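Probable ribose-5-phosphate isomerase B (Mycoplasma genitalium, PDB 6MU0) probably catalyses the interconversion of ribulose 5-phosphate and ribose 5-phosphate in the non-oxidative stage of the pentose phosphate pathway. Local coordinates at residues Lys25-Glu30 / Glu127-Val132. Sequence-based numbering, arbitrary orientation.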
ATOM      1  N   LYS A  25      -8.788  -8.288  -2.216  1.00  8.97           N
ATOM      2  CA  LYS A  25      -9.151  -6.950  -1.764  1.00  8.55           C
ATOM      3  C   LYS A  25     -10.303  -6.995  -0.765  1.00  8.43           C
ATOM      4  O   LYS A  25     -10.261  -6.322   0.271  1.00  9.24           O
ATOM      5  CB  LYS A  25      -9.489  -6.066  -2.962  1.00  8.84           C
ATOM      6  CG  LYS A  25      -9.995  -4.687  -2.560  1.00  8.57           C
ATOM      7  CD  LYS A  25      -9.781  -3.660  -3.657  1.00  9.89           C
ATOM      8  CE  LYS A  25     -10.566  -3.968  -4.928  1.00 10.11           C
ATOM      9  NZ  LYS A  25     -12.033  -3.833  -4.734  1.00  9.67           N
ATOM     10  N   LYS A  26     -11.347  -7.783  -1.057  1.00  8.81           N
ATOM     11  CA  LYS A  26     -12.455  -7.873  -0.104  1.00 10.03           C
ATOM     12  C   LYS A  26     -12.015  -8.526   1.200  1.00  9.34           C
ATOM     13  O   LYS A  26     -12.414  -8.087   2.286  1.00  9.94           O
ATOM     14  CB  LYS A  26     -13.656  -8.624  -0.686  1.00 11.73           C
ATOM     15  CG  LYS A  26     -14.797  -8.737   0.343  1.00 12.32           C
ATOM     16  CD  LYS A  26     -16.064  -9.400  -0.177  1.00 13.04           C
ATOM     17  CE  LYS A  26     -17.118  -9.481   0.932  1.00 14.23           C
ATOM     18  NZ  LYS A  26     -18.383 -10.099   0.450  1.00 14.43           N
ATOM     19  N   ILE A  27     -11.220  -9.596   1.119  1.00  9.58           N
ATOM     20  CA  ILE A  27     -10.717 -10.240   2.329  1.00  9.68           C
ATOM     21  C   ILE A  27      -9.976  -9.235   3.205  1.00  9.79           C
ATOM     22  O   ILE A  27     -10.214  -9.142   4.416  1.00  9.95           O
ATOM     23  CB  ILE A  27      -9.825 -11.440   1.967  1.00 10.94           C
ATOM     24  CG1 ILE A  27     -10.653 -12.557   1.332  1.00 13.10           C
ATOM     25  CG2 ILE A  27      -9.086 -11.942   3.202  1.00 13.29           C
ATOM     26  CD1 ILE A  27      -9.819 -13.678   0.730  1.00 14.34           C
ATOM     27  N   ILE A  28      -9.042  -8.485   2.615  1.00  9.09           N
ATOM     28  CA  ILE A  28      -8.266  -7.524   3.397  1.00  8.90           C
ATOM     29  C   ILE A  28      -9.160  -6.417   3.943  1.00  8.57           C
ATOM     30  O   ILE A  28      -9.072  -6.047   5.124  1.00  9.60           O
ATOM     31  CB  ILE A  28      -7.115  -6.945   2.559  1.00  8.57           C
ATOM     32  CG1 ILE A  28      -6.095  -8.028   2.218  1.00  9.60           C
ATOM     33  CG2 ILE A  28      -6.475  -5.789   3.304  1.00  9.46           C
ATOM     34  CD1 ILE A  28      -5.055  -7.563   1.218  1.00 11.10           C
ATOM     35  N   SER A  29     -10.035  -5.869   3.097  1.00  8.96           N
ATOM     36  CA  SER A  29     -10.877  -4.760   3.531  0.68  9.74           C
ATOM     37  C   SER A  29     -11.747  -5.158   4.717  1.00  9.35           C
ATOM     38  O   SER A  29     -11.814  -4.441   5.721  1.00 10.21           O
ATOM     39  CB  SER A  29     -11.730  -4.271   2.363  0.68 11.34           C
ATOM     40  OG  SER A  29     -12.588  -3.233   2.782  0.68 11.52           O
ATOM     41  N   GLU A  30     -12.415  -6.306   4.622  1.00  9.73           N
ATOM     42  CA  GLU A  30     -13.289  -6.731   5.710  1.00 10.04           C
ATOM     43  C   GLU A  30     -12.496  -7.111   6.958  1.00 10.14           C
ATOM     44  O   GLU A  30     -12.939  -6.851   8.084  1.00 10.98           O
ATOM     45  CB  GLU A  30     -14.204  -7.861   5.240  1.00 11.47           C
ATOM     46  CG  GLU A  30     -15.181  -7.432   4.152  1.00 11.44           C
ATOM     47  CD  GLU A  30     -16.215  -6.403   4.616  1.00 11.48           C
ATOM     48  OE1 GLU A  30     -16.547  -6.357   5.821  1.00 12.03           O
ATOM     49  OE2 GLU A  30     -16.717  -5.648   3.755  1.00 11.42           O
ATOM     50  N   GLU A 127      -0.872 -15.466   3.475  1.00  9.66           N
ATOM     51  CA  GLU A 127       0.382 -14.732   3.611  0.57  9.39           C
ATOM     52  C   GLU A 127       0.164 -13.236   3.425  1.00  8.82           C
ATOM     53  O   GLU A 127       0.768 -12.420   4.135  1.00  9.32           O
ATOM     54  CB  GLU A 127       1.419 -15.251   2.616  0.57  9.34           C
ATOM     55  CG  GLU A 127       2.791 -14.600   2.752  0.57  9.50           C
ATOM     56  CD  GLU A 127       3.630 -15.199   3.860  0.57 11.98           C
ATOM     57  OE1 GLU A 127       3.156 -16.133   4.537  0.57 13.89           O
ATOM     58  OE2 GLU A 127       4.775 -14.738   4.044  0.57 11.86           O
ATOM     59  N   ASN A 128      -0.700 -12.856   2.477  1.00  8.84           N
ATOM     60  CA  ASN A 128      -0.985 -11.438   2.281  1.00  8.70           C
ATOM     61  C   ASN A 128      -1.631 -10.809   3.515  1.00  8.16           C
ATOM     62  O   ASN A 128      -1.310  -9.672   3.869  1.00  8.78           O
ATOM     63  CB  ASN A 128      -1.807 -11.235   1.010  1.00  8.39           C
ATOM     64  CG  ASN A 128      -0.925 -11.107  -0.215  1.00  8.36           C
ATOM     65  OD1 ASN A 128       0.133 -10.482  -0.146  1.00  9.00           O
ATOM     66  ND2 ASN A 128      -1.345 -11.702  -1.334  1.00  9.13           N
ATOM     67  N   ILE A 129      -2.541 -11.522   4.186  1.00  8.92           N
ATOM     68  CA  ILE A 129      -3.103 -10.988   5.429  1.00  9.19           C
ATOM     69  C   ILE A 129      -2.011 -10.788   6.473  1.00  8.90           C
ATOM     70  O   ILE A 129      -1.989  -9.779   7.189  1.00  9.43           O
ATOM     71  CB  ILE A 129      -4.228 -11.903   5.944  1.00 10.14           C
ATOM     72  CG1 ILE A 129      -5.480 -11.754   5.076  1.00 11.77           C
ATOM     73  CG2 ILE A 129      -4.546 -11.603   7.405  1.00 11.78           C
ATOM     74  CD1 ILE A 129      -6.195 -10.418   5.241  1.00 14.74           C
ATOM     75  N   LYS A 130      -1.093 -11.751   6.586  1.00  9.61           N
ATOM     76  CA  LYS A 130      -0.005 -11.615   7.553  1.00  9.96           C
ATOM     77  C   LYS A 130       0.891 -10.429   7.218  1.00  9.45           C
ATOM     78  O   LYS A 130       1.365  -9.721   8.117  1.00  9.94           O
ATOM     79  CB  LYS A 130       0.824 -12.895   7.594  1.00 10.65           C
ATOM     80  CG  LYS A 130       0.054 -14.085   8.116  1.00 11.86           C
ATOM     81  CD  LYS A 130       0.810 -15.377   7.890  1.00 12.56           C
ATOM     82  CE  LYS A 130      -0.080 -16.572   8.153  1.00 14.00           C
ATOM     83  NZ  LYS A 130       0.626 -17.832   7.802  1.00 13.70           N
ATOM     84  N   ILE A 131       1.155 -10.222   5.927  1.00  8.93           N
ATOM     85  CA  ILE A 131       1.944  -9.075   5.490  1.00  9.14           C
ATOM     86  C   ILE A 131       1.261  -7.777   5.902  1.00  8.98           C
ATOM     87  O   ILE A 131       1.887  -6.876   6.471  1.00  9.24           O
ATOM     88  CB  ILE A 131       2.164  -9.153   3.970  1.00  8.74           C
ATOM     89  CG1 ILE A 131       3.146 -10.283   3.629  1.00  9.06           C
ATOM     90  CG2 ILE A 131       2.606  -7.804   3.409  1.00  9.66           C
ATOM     91  CD1 ILE A 131       3.157 -10.655   2.159  1.00  9.65           C
ATOM     92  N   VAL A 132      -0.038  -7.668   5.607  1.00  8.81           N
ATOM     93  CA  VAL A 132      -0.807  -6.484   5.985  1.00  9.03           C
ATOM     94  C   VAL A 132      -0.730  -6.253   7.488  1.00  9.49           C
ATOM     95  O   VAL A 132      -0.455  -5.140   7.952  1.00 10.33           O
ATOM     96  CB  VAL A 132      -2.262  -6.617   5.500  1.00  9.48           C
ATOM     97  CG1 VAL A 132      -3.125  -5.516   6.092  1.00 10.90           C
ATOM     98  CG2 VAL A 132      -2.334  -6.564   3.980  1.00  9.90           C
TER
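I129 lays the end of its longer branch against I27 and I28, so that a single methyl, CD1, touches both residues of the neighbouring helix. This methyl lies 3.9 Å from I27 CG2, and the two side chains cross at about a right angle. I129 CD1 also comes within 3.9 Å of I28 CG1, where the two side chains slide past each other in opposite directions. The bend at the second torsion of I129, chi2 -71°, turns CD1 toward I28; an extended branch would carry it away from I28 CG1. One turn further along, V132 meets I28 by methyl against methyl, I28 CD1 lying 4.0 Å from V132 CG2. The contact exemplifies how helices that follow two strands of a parallel sheet pack through interlocking aliphatic branches, here in a Rossmann-like α/β fold with strand order 2-1-3-5-4. Helix 22-34 comes after strand 12-16, and helix 125-137 comes after strand 115-117. They run broadly parallel, their local axes 10.5 Å apart and inclined at 39°. Contacts with the sheet continue inward from the pair, since I28 also packs on I15 and V132 on L116; on this buried side L32 of the first helix touches V132 as well. I27 and I129 remain partly exposed, and there H31 extends the first helix's contact with I129.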